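Local coordinates for uncharacterized protein Atu1872 (Agrobacterium tumefaciens, PDB 2QNT) that is of unknown function but belongs to the glyoxalase/bleomycin resistance protein/dioxygenase superfamily, whose paired beta-alpha-beta-beta-beta modules usually line a metal or ligand pocket, at residues G31-E36 with L43-F48; S40-L43 with A49-E52; A83-A88 with H100-Q105; V111-D116 with A121-E126. All coordinates share one frame; numbering follows the deposited sequence.

Contact 1: residues G31-E36 with L43-F48; sequences GLKILE and LFETGF
The carbonyl of L43 takes two bonds from 31-36: L43 O receives L35 N at 2.7 Å, bent to 142° at the hydrogen, and E36 N at 3.2 Å, both from the same face of the carbonyl plane. Two successive N-H groups on one acceptor define a classic beta bulge, and past it L43 N returns a bond of 2.9 Å to E36 O. The bulge interrupts the outer hairpin of strands 34-37 and 41-44 in the first four-stranded sheet of this glyoxalase-like fold.

On the other side of the bulge, the F44 ring has L32 CD1 over one face, 4.2 Å from the centroid. With L32 CG anti to its carbonyl carbon (chi1 -57°), the side chain crosses the ring at about a right angle, and L32 CB touches F44 CD2 at 3.6 Å. Y26 of helix 19-29 also packs on both residues. E45 N gives K33 O a nearly straight bond, 2.8 Å and 168°. The E45 carboxylate lies against the K33 side chain, E45 CD being 3.6 Å from K33 CB, and a water bridges K33 N to E45 O.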
loop_
_atom_site.group_PDB
_atom_site.type_symbol
_atom_site.label_atom_id
_atom_site.label_comp_id
_atom_site.label_asym_id
_atom_site.label_seq_id
_atom_site.Cartn_x
_atom_site.Cartn_y
_atom_site.Cartn_z
ATOM N N GLY A 31 12.889 -6.632 -9.758
ATOM C CA GLY A 31 12.393 -7.260 -10.968
ATOM C C GLY A 31 10.958 -6.915 -11.317
ATOM O O GLY A 31 10.290 -7.674 -12.015
ATOM N N LEU A 32 10.458 -5.773 -10.851
ATOM C CA LEU A 32 9.123 -5.341 -11.246
ATOM C C LEU A 32 9.173 -4.779 -12.653
ATOM O O LEU A 32 10.234 -4.357 -13.101
ATOM C CB LEU A 32 8.585 -4.281 -10.284
ATOM C CG LEU A 32 8.499 -4.645 -8.821
ATOM C CD1 LEU A 32 7.675 -3.586 -8.101
ATOM C CD2 LEU A 32 7.860 -6.025 -8.676
ATOM N N LYS A 33 8.042 -4.837 -13.350
ATOM C CA LYS A 33 7.915 -4.365 -14.737
ATOM C C LYS A 33 7.072 -3.105 -14.732
ATOM O O LYS A 33 5.992 -3.075 -14.124
ATOM C CB LYS A 33 7.233 -5.430 -15.589
ATOM C CG LYS A 33 7.962 -6.743 -15.565
ATOM C CD LYS A 33 9.359 -6.626 -16.150
ATOM C CE LYS A 33 10.135 -7.926 -15.977
ATOM N NZ LYS A 33 9.431 -9.084 -16.593
ATOM N N ILE A 34 7.582 -2.045 -15.329
ATOM C CA ILE A 34 6.811 -0.822 -15.456
ATOM C C ILE A 34 5.628 -0.987 -16.405
ATOM O O ILE A 34 5.794 -1.431 -17.554
ATOM C CB ILE A 34 7.695 0.351 -15.879
ATOM C CG1 ILE A 34 8.696 0.631 -14.739
ATOM C CG2 ILE A 34 6.838 1.573 -16.181
ATOM C CD1 ILE A 34 9.692 1.692 -14.991
ATOM N N LEU A 35 4.429 -0.667 -15.923
ATOM C CA LEU A 35 3.214 -0.588 -16.751
ATOM C C LEU A 35 3.082 0.778 -17.424
ATOM O O LEU A 35 2.858 0.872 -18.646
ATOM C CB LEU A 35 2.003 -0.936 -15.883
ATOM C CG LEU A 35 0.598 -0.813 -16.440
ATOM C CD1 LEU A 35 0.465 -1.733 -17.658
ATOM C CD2 LEU A 35 -0.399 -1.211 -15.346
ATOM N N GLU A 36 3.251 1.847 -16.642
ATOM C CA GLU A 36 3.332 3.182 -17.210
ATOM C C GLU A 36 4.135 4.117 -16.323
ATOM O O GLU A 36 4.100 4.050 -15.099
ATOM C CB GLU A 36 1.944 3.743 -17.518
ATOM C CG GLU A 36 1.991 4.872 -18.534
ATOM C CD GLU A 36 0.622 5.335 -18.991
ATOM O OE1 GLU A 36 -0.389 4.779 -18.511
ATOM O OE2 GLU A 36 0.574 6.243 -19.847
ATOM N N LEU A 43 3.584 3.366 -12.373
ATOM C CA LEU A 43 2.750 2.195 -12.151
ATOM C C LEU A 43 3.509 0.966 -12.596
ATOM O O LEU A 43 4.028 0.929 -13.728
ATOM C CB LEU A 43 1.495 2.253 -12.994
ATOM C CG LEU A 43 0.483 3.319 -12.738
ATOM C CD1 LEU A 43 -0.630 3.214 -13.739
ATOM C CD2 LEU A 43 -0.064 3.153 -11.345
ATOM N N PHE A 44 3.521 -0.040 -11.731
ATOM C CA PHE A 44 4.098 -1.329 -12.055
ATOM C C PHE A 44 3.032 -2.379 -12.306
ATOM O O PHE A 44 1.913 -2.275 -11.818
ATOM C CB PHE A 44 5.022 -1.828 -10.956
ATOM C CG PHE A 44 6.201 -0.938 -10.704
ATOM C CD1 PHE A 44 6.144 0.090 -9.769
ATOM C CD2 PHE A 44 7.379 -1.123 -11.397
ATOM C CE1 PHE A 44 7.233 0.906 -9.551
ATOM C CE2 PHE A 44 8.470 -0.290 -11.180
ATOM C CZ PHE A 44 8.397 0.712 -10.252
ATOM N N GLU A 45 3.410 -3.414 -13.046
ATOM C CA GLU A 45 2.573 -4.604 -13.169
ATOM C C GLU A 45 2.429 -5.197 -11.749
ATOM O O GLU A 45 3.307 -5.056 -10.881
ATOM C CB GLU A 45 3.182 -5.618 -14.150
ATOM C CG GLU A 45 3.305 -5.110 -15.590
ATOM C CD GLU A 45 3.823 -6.153 -16.580
ATOM O OE1 GLU A 45 4.019 -7.320 -16.177
ATOM O OE2 GLU A 45 4.038 -5.804 -17.771
ATOM N N THR A 46 1.289 -5.805 -11.530
ATOM C CA THR A 46 0.865 -6.478 -10.336
ATOM C C THR A 46 0.385 -5.518 -9.247
ATOM O O THR A 46 0.192 -5.923 -8.126
ATOM C CB THR A 46 1.870 -7.578 -9.830
ATOM O OG1 THR A 46 3.018 -7.006 -9.195
ATOM C CG2 THR A 46 2.321 -8.490 -10.987
ATOM N N GLY A 47 0.104 -4.281 -9.613
ATOM C CA GLY A 47 -0.652 -3.354 -8.776
ATOM C C GLY A 47 0.145 -2.517 -7.795
ATOM O O GLY A 47 -0.403 -2.094 -6.790
ATOM N N PHE A 48 1.434 -2.387 -8.012
ATOM C CA PHE A 48 2.255 -1.550 -7.166
ATOM C C PHE A 48 2.508 -0.230 -7.902
ATOM O O PHE A 48 2.489 -0.170 -9.126
ATOM C CB PHE A 48 3.584 -2.264 -6.898
ATOM C CG PHE A 48 4.461 -1.585 -5.892
ATOM C CD1 PHE A 48 5.696 -1.046 -6.268
ATOM C CD2 PHE A 48 4.038 -1.392 -4.590
ATOM C CE1 PHE A 48 6.500 -0.401 -5.371
ATOM C CE2 PHE A 48 4.838 -0.731 -3.686
ATOM C CZ PHE A 48 6.076 -0.221 -4.082
HETATM O O HOH W 1 5.622 -5.784 -11.626
#

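Contact 2: residues S40-L43 with A49-E52; sequences SFVL and AIHE
S40 opens the hairpin of strands 41-44 and 49-52, two neighbouring antiparallel strands in the first sheet of this glyoxalase-like fold. Its carbonyl O receives E52 N at 2.8 Å in the carbonyl plane, and the same oxygen sits over one face of the H51 imidazole.

F41 faces H51 in a non-hydrogen-bonded pair. Its CG is anti to the backbone N (chi1 179°), which carries the ring across the H51 side chain and brings F41 CD2 to 3.5 Å from H51 CD2; the two ring planes meet obliquely at 34°. Farther out, F41 CE2 reaches the methyl of A49, and I13 of strand 7-16 packs on both F41 and H51.

V42 pairs with I50 through two backbone bonds, one in each direction, V42 N to I50 O and I50 N to V42 O. On the face directed at helix 19-29, V42 CB lies 3.8 Å from I50 CG1, and I19 covers both side chains. L43 adds CD2 against the A49 methyl. Back beside S40, at the end of strand 49-52, the H51 imidazole is held by its own neighbour, H51 ND1 donating to E52 O over 2.8 Å.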
loop_
_atom_site.group_PDB
_atom_site.type_symbol
_atom_site.label_atom_id
_atom_site.label_comp_id
_atom_site.label_asym_id
_atom_site.label_seq_id
_atom_site.Cartn_x
_atom_site.Cartn_y
_atom_site.Cartn_z
ATOM N N SER A 40 6.657 11.681 -12.498
ATOM C CA SER A 40 6.580 11.767 -11.032
ATOM C C SER A 40 5.837 10.583 -10.417
ATOM O O SER A 40 5.782 10.470 -9.201
ATOM C CB SER A 40 5.904 13.071 -10.580
ATOM O OG SER A 40 4.529 13.119 -10.929
ATOM N N PHE A 41 5.248 9.739 -11.256
ATOM C CA PHE A 41 4.399 8.613 -10.811
ATOM C C PHE A 41 4.714 7.457 -11.707
ATOM O O PHE A 41 4.767 7.611 -12.916
ATOM C CB PHE A 41 2.925 9.042 -10.952
ATOM C CG PHE A 41 1.869 8.005 -10.562
ATOM C CD1 PHE A 41 0.779 7.736 -11.412
ATOM C CD2 PHE A 41 1.925 7.330 -9.356
ATOM C CE1 PHE A 41 -0.196 6.814 -11.037
ATOM C CE2 PHE A 41 0.927 6.446 -8.981
ATOM C CZ PHE A 41 -0.123 6.162 -9.814
ATOM N N VAL A 42 4.911 6.287 -11.117
ATOM C CA VAL A 42 5.202 5.090 -11.858
ATOM C C VAL A 42 4.265 3.975 -11.405
ATOM O O VAL A 42 4.146 3.698 -10.218
ATOM C CB VAL A 42 6.700 4.650 -11.674
ATOM C CG1 VAL A 42 6.992 3.375 -12.482
ATOM C CG2 VAL A 42 7.674 5.767 -12.071
ATOM N N LEU A 43 3.584 3.366 -12.373
ATOM C CA LEU A 43 2.750 2.195 -12.151
ATOM C C LEU A 43 3.509 0.966 -12.596
ATOM O O LEU A 43 4.028 0.929 -13.728
ATOM C CB LEU A 43 1.495 2.253 -12.994
ATOM C CG LEU A 43 0.483 3.319 -12.738
ATOM C CD1 LEU A 43 -0.630 3.214 -13.739
ATOM C CD2 LEU A 43 -0.064 3.153 -11.345
ATOM N N ALA A 49 2.703 0.830 -7.128
ATOM C CA ALA A 49 2.974 2.148 -7.689
ATOM C C ALA A 49 3.792 2.971 -6.721
ATOM O O ALA A 49 3.840 2.643 -5.557
ATOM C CB ALA A 49 1.685 2.878 -8.008
ATOM N N ILE A 50 4.484 3.990 -7.242
ATOM C CA ILE A 50 5.279 4.913 -6.416
ATOM C C ILE A 50 5.063 6.316 -6.954
ATOM O O ILE A 50 4.819 6.498 -8.149
ATOM C CB ILE A 50 6.795 4.569 -6.449
ATOM C CG1 ILE A 50 7.305 4.462 -7.892
ATOM C CG2 ILE A 50 7.102 3.287 -5.684
ATOM C CD1 ILE A 50 8.838 4.195 -8.070
ATOM N N HIS A 51 5.192 7.320 -6.085
ATOM C CA HIS A 51 5.041 8.706 -6.519
ATOM C C HIS A 51 6.031 9.587 -5.793
ATOM O O HIS A 51 6.235 9.427 -4.592
ATOM C CB HIS A 51 3.622 9.226 -6.204
ATOM C CG HIS A 51 3.127 10.392 -7.030
ATOM N ND1 HIS A 51 3.722 11.644 -7.065
ATOM C CD2 HIS A 51 2.034 10.481 -7.827
ATOM C CE1 HIS A 51 3.001 12.448 -7.845
ATOM N NE2 HIS A 51 1.986 11.758 -8.342
ATOM N N GLU A 52 6.675 10.504 -6.506
ATOM C CA GLU A 52 7.500 11.510 -5.850
ATOM C C GLU A 52 6.637 12.206 -4.809
ATOM O O GLU A 52 5.514 12.615 -5.097
ATOM C CB GLU A 52 8.096 12.459 -6.871
ATOM C CG GLU A 52 9.135 13.407 -6.268
ATOM C CD GLU A 52 8.516 14.617 -5.594
ATOM O OE1 GLU A 52 7.500 15.115 -6.095
ATOM O OE2 GLU A 52 9.041 15.090 -4.558
#

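Contact 3: residues A83-A88 with H100-Q105; sequences ADVDAA and HPLERQ
D86 OD1 stands against a methyl of L102, 3.5 Å from L102 CD2, while its charge is answered by a salt bridge to R110 NH2 on strand 110-115. The carboxylate therefore has an ionic partner of its own, and its contact with L102 is one of van der Waals touch. The two side chains cross at about a right angle, and the arginine lies close to both, since L102 packs on R110 as well.

The rest of the interface is apolar. V85 and L102 reach toward each other tip to tip, with V85 CG2 3.7 Å from L102 CD1 and V85 CG1 a little farther from the same methyl. L102 CG is anti to the backbone N (chi1 -179°), a setting that carries the two methyls to the helix, where CD1 meets V85 while CD2 lies nearest D86. Helix 85-92 is the helix of the second beta-alpha-beta-beta-beta module of the glyoxalase-like fold, following strand 76-82, and its first turn rests here on the next strand, 98-104, at an edge of the second sheet; F89, one turn farther along, also touches L102 and neighbouring P101. The helix start is fixed by its N-cap residue, D84, whose OD1 accepts A87 N at 3.1 Å from above the carboxylate plane.

Polar groups of the strand segment are tied down locally. H100 ND1 donates to P101 O at 2.8 Å, in the plane of both the imidazole and the carbonyl and on a lone pair. Q105 NE2 binds E103 O at 3.1 Å, here from above the carbonyl plane. The other ends of these two side chains, H100 NE2 and Q105 OE1, both meet R113 NH1.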
loop_
_atom_site.group_PDB
_atom_site.type_symbol
_atom_site.label_atom_id
_atom_site.label_comp_id
_atom_site.label_asym_id
_atom_site.label_seq_id
_atom_site.Cartn_x
_atom_site.Cartn_y
_atom_site.Cartn_z
ATOM N N ALA A 83 8.272 -16.605 -6.936
ATOM C CA ALA A 83 8.270 -18.021 -7.239
ATOM C C ALA A 83 9.464 -18.810 -6.707
ATOM O O ALA A 83 9.368 -20.025 -6.464
ATOM C CB ALA A 83 8.169 -18.213 -8.767
ATOM N N ASP A 84 10.612 -18.148 -6.629
ATOM C CA ASP A 84 11.846 -18.732 -6.161
ATOM C C ASP A 84 12.497 -17.773 -5.160
ATOM O O ASP A 84 13.374 -16.969 -5.502
ATOM C CB ASP A 84 12.791 -19.002 -7.334
ATOM C CG ASP A 84 14.043 -19.757 -6.913
ATOM O OD1 ASP A 84 14.313 -19.889 -5.703
ATOM O OD2 ASP A 84 14.765 -20.239 -7.824
ATOM N N VAL A 85 12.039 -17.864 -3.919
ATOM C CA VAL A 85 12.463 -16.940 -2.892
ATOM C C VAL A 85 13.963 -17.052 -2.624
ATOM O O VAL A 85 14.590 -16.067 -2.281
ATOM C CB VAL A 85 11.635 -17.087 -1.588
ATOM C CG1 VAL A 85 12.048 -18.297 -0.776
ATOM C CG2 VAL A 85 11.729 -15.790 -0.755
ATOM N N ASP A 86 14.542 -18.230 -2.811
ATOM C CA ASP A 86 15.992 -18.373 -2.648
ATOM C C ASP A 86 16.780 -17.578 -3.685
ATOM O O ASP A 86 17.762 -16.935 -3.340
ATOM C CB ASP A 86 16.390 -19.838 -2.709
ATOM C CG ASP A 86 15.773 -20.625 -1.586
ATOM O OD1 ASP A 86 16.168 -20.401 -0.441
ATOM O OD2 ASP A 86 14.882 -21.461 -1.849
ATOM N N ALA A 87 16.356 -17.654 -4.940
ATOM C CA ALA A 87 16.989 -16.880 -6.011
ATOM C C ALA A 87 16.777 -15.395 -5.763
ATOM O O ALA A 87 17.710 -14.608 -5.940
ATOM C CB ALA A 87 16.450 -17.279 -7.395
ATOM N N ALA A 88 15.563 -14.997 -5.369
ATOM C CA ALA A 88 15.281 -13.597 -5.086
ATOM C C ALA A 88 16.208 -13.089 -3.994
ATOM O O ALA A 88 16.711 -11.967 -4.074
ATOM C CB ALA A 88 13.793 -13.372 -4.660
ATOM N N HIS A 100 15.906 -8.636 8.228
ATOM C CA HIS A 100 16.343 -9.969 8.624
ATOM C C HIS A 100 16.474 -10.790 7.336
ATOM O O HIS A 100 15.878 -10.448 6.290
ATOM C CB HIS A 100 15.369 -10.641 9.624
ATOM C CG HIS A 100 13.988 -10.894 9.093
ATOM N ND1 HIS A 100 13.696 -11.924 8.213
ATOM C CD2 HIS A 100 12.817 -10.266 9.347
ATOM C CE1 HIS A 100 12.395 -11.889 7.931
ATOM N NE2 HIS A 100 11.851 -10.884 8.600
ATOM N N PRO A 101 17.237 -11.894 7.417
ATOM C CA PRO A 101 17.455 -12.756 6.247
ATOM C C PRO A 101 16.284 -13.675 5.989
ATOM O O PRO A 101 15.253 -13.608 6.659
ATOM C CB PRO A 101 18.749 -13.502 6.585
ATOM C CG PRO A 101 18.840 -13.478 8.033
ATOM C CD PRO A 101 18.049 -12.310 8.566
ATOM N N LEU A 102 16.452 -14.557 5.019
ATOM C CA LEU A 102 15.411 -15.456 4.616
ATOM C C LEU A 102 15.191 -16.480 5.712
ATOM O O LEU A 102 16.080 -17.312 5.970
ATOM C CB LEU A 102 15.815 -16.072 3.252
ATOM C CG LEU A 102 14.857 -17.056 2.591
ATOM C CD1 LEU A 102 13.489 -16.488 2.424
ATOM C CD2 LEU A 102 15.467 -17.416 1.243
ATOM N N GLU A 103 14.028 -16.422 6.356
ATOM C CA GLU A 103 13.716 -17.176 7.601
ATOM C C GLU A 103 12.310 -17.705 7.554
ATOM O O GLU A 103 11.407 -16.993 7.167
ATOM C CB GLU A 103 13.808 -16.214 8.826
ATOM C CG GLU A 103 15.234 -15.733 9.082
ATOM C CD GLU A 103 15.401 -14.712 10.228
ATOM O OE1 GLU A 103 14.426 -14.163 10.757
ATOM O OE2 GLU A 103 16.562 -14.480 10.630
ATOM N N ARG A 104 12.111 -18.939 7.968
ATOM C CA ARG A 104 10.810 -19.504 8.132
ATOM C C ARG A 104 10.067 -18.762 9.241
ATOM O O ARG A 104 10.528 -18.649 10.376
ATOM C CB ARG A 104 10.913 -20.995 8.409
ATOM C CG ARG A 104 9.561 -21.696 8.334
ATOM C CD ARG A 104 9.650 -23.202 8.432
ATOM N NE ARG A 104 10.595 -23.791 7.482
ATOM C CZ ARG A 104 10.379 -23.992 6.177
ATOM N NH1 ARG A 104 9.227 -23.659 5.606
ATOM N NH2 ARG A 104 11.338 -24.546 5.435
ATOM N N GLN A 105 8.883 -18.292 8.895
ATOM C CA GLN A 105 8.017 -17.581 9.841
ATOM C C GLN A 105 7.198 -18.558 10.681
ATOM O O GLN A 105 7.175 -19.758 10.412
ATOM C CB GLN A 105 7.101 -16.611 9.085
ATOM C CG GLN A 105 7.858 -15.606 8.250
ATOM C CD GLN A 105 8.724 -14.719 9.097
ATOM O OE1 GLN A 105 8.199 -13.880 9.824
ATOM N NE2 GLN A 105 10.054 -14.896 9.030
#

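Contact 4: residues V111-D116 with A121-E126; sequences VFRFYD and AIEVGE. With EPE (4-(2-hydroxyethyl)-1-piperazine ethanesulfonic acid), chain B.
R113 and E123 extend side by side from adjacent strands, and R113 NE reaches E123 OE1 at 2.8 Å in a salt bridge. The oxygen lies near the guanidinium plane, yet the donor stands well above the carboxylate plane, the two groups being turned 86° apart. R113 NH2 adds a weak second bond to OE1 and also donates to O8 of a bound HEPES molecule, probably from the crystallisation liquor, at 3.2 Å; O8 in turn donates to E123 OE1 over 2.7 Å. V111 CG2 lies over the guanidinium centre. E123 OE2 instead meets a carbon, V111 CG1.

These groups share one face of the hairpin 110-115/121-126, the two central strands of the second glyoxalase-like sheet. Its backbone polar groups are satisfied in reciprocal pairs: F112 N with V124 O and V124 N with F112 O, then F114 N with I122 O and I122 N with F114 O at 2.8 Å. The other face is apolar; F114 and I122 pack on F25 of helix 19-29, F112 on F89. I122 CB sits over the F114 ring, V124 CG2 approaches that ring's edge, and V124 CB covers one face of F112. D116 OD2 is hydrogen-bonded to the Y26 hydroxyl, and D116 OD1 takes D118 N and H120 N.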
loop_
_atom_site.group_PDB
_atom_site.type_symbol
_atom_site.label_atom_id
_atom_site.label_comp_id
_atom_site.label_asym_id
_atom_site.label_seq_id
_atom_site.Cartn_x
_atom_site.Cartn_y
_atom_site.Cartn_z
ATOM N N VAL A 111 10.338 -16.095 4.350
ATOM C CA VAL A 111 10.339 -14.730 3.852
ATOM C C VAL A 111 11.581 -13.997 4.271
ATOM O O VAL A 111 12.218 -14.348 5.247
ATOM C CB VAL A 111 9.080 -13.917 4.338
ATOM C CG1 VAL A 111 7.821 -14.799 4.310
ATOM C CG2 VAL A 111 9.268 -13.305 5.706
ATOM N N PHE A 112 11.915 -12.919 3.557
ATOM C CA PHE A 112 12.891 -11.956 4.050
ATOM C C PHE A 112 12.294 -10.572 3.994
ATOM O O PHE A 112 11.336 -10.330 3.280
ATOM C CB PHE A 112 14.245 -12.053 3.321
ATOM C CG PHE A 112 14.248 -11.733 1.842
ATOM C CD1 PHE A 112 14.865 -10.572 1.374
ATOM C CD2 PHE A 112 13.778 -12.635 0.920
ATOM C CE1 PHE A 112 14.966 -10.310 0.014
ATOM C CE2 PHE A 112 13.891 -12.368 -0.445
ATOM C CZ PHE A 112 14.471 -11.200 -0.877
ATOM N N ARG A 113 12.845 -9.659 4.793
ATOM C CA ARG A 113 12.284 -8.309 4.924
ATOM C C ARG A 113 13.433 -7.304 4.906
ATOM O O ARG A 113 14.544 -7.598 5.371
ATOM C CB ARG A 113 11.465 -8.182 6.190
ATOM C CG ARG A 113 10.281 -9.149 6.237
ATOM C CD ARG A 113 9.328 -8.870 7.386
ATOM N NE ARG A 113 8.187 -9.795 7.434
ATOM C CZ ARG A 113 8.090 -10.835 8.254
ATOM N NH1 ARG A 113 9.065 -11.161 9.104
ATOM N NH2 ARG A 113 6.999 -11.588 8.275
ATOM N N PHE A 114 13.178 -6.129 4.335
ATOM C CA PHE A 114 14.217 -5.160 4.059
ATOM C C PHE A 114 13.607 -3.817 3.797
ATOM O O PHE A 114 12.398 -3.676 3.692
ATOM C CB PHE A 114 15.088 -5.602 2.881
ATOM C CG PHE A 114 14.324 -5.888 1.621
ATOM C CD1 PHE A 114 14.200 -4.925 0.631
ATOM C CD2 PHE A 114 13.769 -7.125 1.392
ATOM C CE1 PHE A 114 13.514 -5.185 -0.523
ATOM C CE2 PHE A 114 13.077 -7.377 0.217
ATOM C CZ PHE A 114 12.964 -6.390 -0.736
ATOM N N TYR A 115 14.454 -2.813 3.648
ATOM C CA TYR A 115 14.001 -1.454 3.372
ATOM C C TYR A 115 14.177 -1.093 1.909
ATOM O O TYR A 115 15.161 -1.500 1.279
ATOM C CB TYR A 115 14.809 -0.446 4.181
ATOM C CG TYR A 115 14.643 -0.598 5.665
ATOM C CD1 TYR A 115 13.445 -0.297 6.294
ATOM C CD2 TYR A 115 15.668 -1.107 6.438
ATOM C CE1 TYR A 115 13.300 -0.450 7.677
ATOM C CE2 TYR A 115 15.532 -1.276 7.795
ATOM C CZ TYR A 115 14.342 -0.944 8.412
ATOM O OH TYR A 115 14.201 -1.111 9.776
ATOM N N ASP A 116 13.244 -0.317 1.381
ATOM C CA ASP A 116 13.457 0.352 0.095
ATOM C C ASP A 116 14.316 1.600 0.286
ATOM O O ASP A 116 14.698 1.913 1.410
ATOM C CB ASP A 116 12.140 0.539 -0.655
ATOM C CG ASP A 116 11.413 1.795 -0.339
ATOM O OD1 ASP A 116 11.791 2.546 0.590
ATOM O OD2 ASP A 116 10.426 2.102 -1.069
ATOM N N ALA A 121 9.131 -0.460 4.526
ATOM C CA ALA A 121 9.381 -1.844 4.850
ATOM C C ALA A 121 8.776 -2.736 3.786
ATOM O O ALA A 121 7.583 -2.608 3.442
ATOM C CB ALA A 121 8.818 -2.169 6.238
ATOM N N ILE A 122 9.600 -3.647 3.269
ATOM C CA ILE A 122 9.215 -4.625 2.256
ATOM C C ILE A 122 9.449 -6.049 2.720
ATOM O O ILE A 122 10.483 -6.366 3.314
ATOM C CB ILE A 122 10.040 -4.464 0.963
ATOM C CG1 ILE A 122 9.686 -3.160 0.255
ATOM C CG2 ILE A 122 9.797 -5.643 0.018
ATOM C CD1 ILE A 122 10.671 -2.786 -0.815
ATOM N N GLU A 123 8.497 -6.910 2.392
ATOM C CA GLU A 123 8.646 -8.353 2.592
ATOM C C GLU A 123 8.552 -9.028 1.257
ATOM O O GLU A 123 7.678 -8.702 0.462
ATOM C CB GLU A 123 7.530 -8.861 3.515
ATOM C CG GLU A 123 7.546 -10.378 3.681
ATOM C CD GLU A 123 6.532 -10.895 4.641
ATOM O OE1 GLU A 123 6.113 -10.148 5.543
ATOM O OE2 GLU A 123 6.151 -12.069 4.432
ATOM N N VAL A 124 9.466 -9.987 1.040
ATOM C CA VAL A 124 9.393 -10.906 -0.086
ATOM C C VAL A 124 9.286 -12.296 0.493
ATOM O O VAL A 124 10.203 -12.773 1.153
ATOM C CB VAL A 124 10.587 -10.763 -1.035
ATOM C CG1 VAL A 124 10.569 -11.851 -2.111
ATOM C CG2 VAL A 124 10.653 -9.374 -1.653
ATOM N N GLY A 125 8.188 -12.964 0.189
ATOM C CA GLY A 125 7.939 -14.317 0.649
ATOM C C GLY A 125 7.816 -15.297 -0.473
ATOM O O GLY A 125 7.485 -14.941 -1.624
ATOM N N GLU A 126 8.033 -16.564 -0.132
ATOM C CA GLU A 126 7.745 -17.605 -1.105
ATOM C C GLU A 126 6.265 -17.601 -1.417
ATOM O O GLU A 126 5.436 -17.226 -0.592
ATOM C CB GLU A 126 8.189 -18.979 -0.628
ATOM C CG GLU A 126 7.480 -19.475 0.603
ATOM C CD GLU A 126 8.007 -20.821 1.028
ATOM O OE1 GLU A 126 8.259 -21.673 0.138
ATOM O OE2 GLU A 126 8.189 -21.022 2.231
HETATM N N1 EPE B . 0.057 -14.407 5.392
HETATM C C2 EPE B . 0.847 -13.901 4.271
HETATM C C3 EPE B . 1.040 -12.425 4.461
HETATM N N4 EPE B . 1.782 -12.118 5.697
HETATM C C5 EPE B . 0.997 -12.626 6.819
HETATM C C6 EPE B . 0.743 -14.117 6.672
HETATM C C7 EPE B . 2.058 -10.706 5.842
HETATM C C8 EPE B . 2.921 -10.333 7.027
HETATM O O8 EPE B . 4.114 -11.057 7.039
HETATM C C9 EPE B . -0.067 -15.854 5.147
HETATM C C10 EPE B . -0.917 -16.509 6.207
HETATM S S EPE B . -1.242 -18.221 5.781
HETATM O O1S EPE B . 0.064 -18.862 5.769
HETATM O O2S EPE B . -1.852 -18.179 4.461
HETATM O O3S EPE B . -2.127 -18.647 6.841
#

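The four contacts follow the chain through two similar four-stranded sheets. Contacts 1 and 2 share L43 and strand 41-44, their centres 10 Å apart, and together join three successive strands of the first sheet. Contacts 3 and 4, with centres 9 Å apart, belong to the second: contact 3 sets helix 85-92 on edge strand 98-104, and contact 4 pairs the next two strands. Contacts 2 and 3 lie farthest apart, about 27 Å between centres, though contacts 1 and 4 approach to about 6 Å at their nearest atoms. Such duplication is the plan of glyoxalase-like proteins. Contacts 1, 3 and 4 also touch the second subunit, so both halves contribute to the dimer.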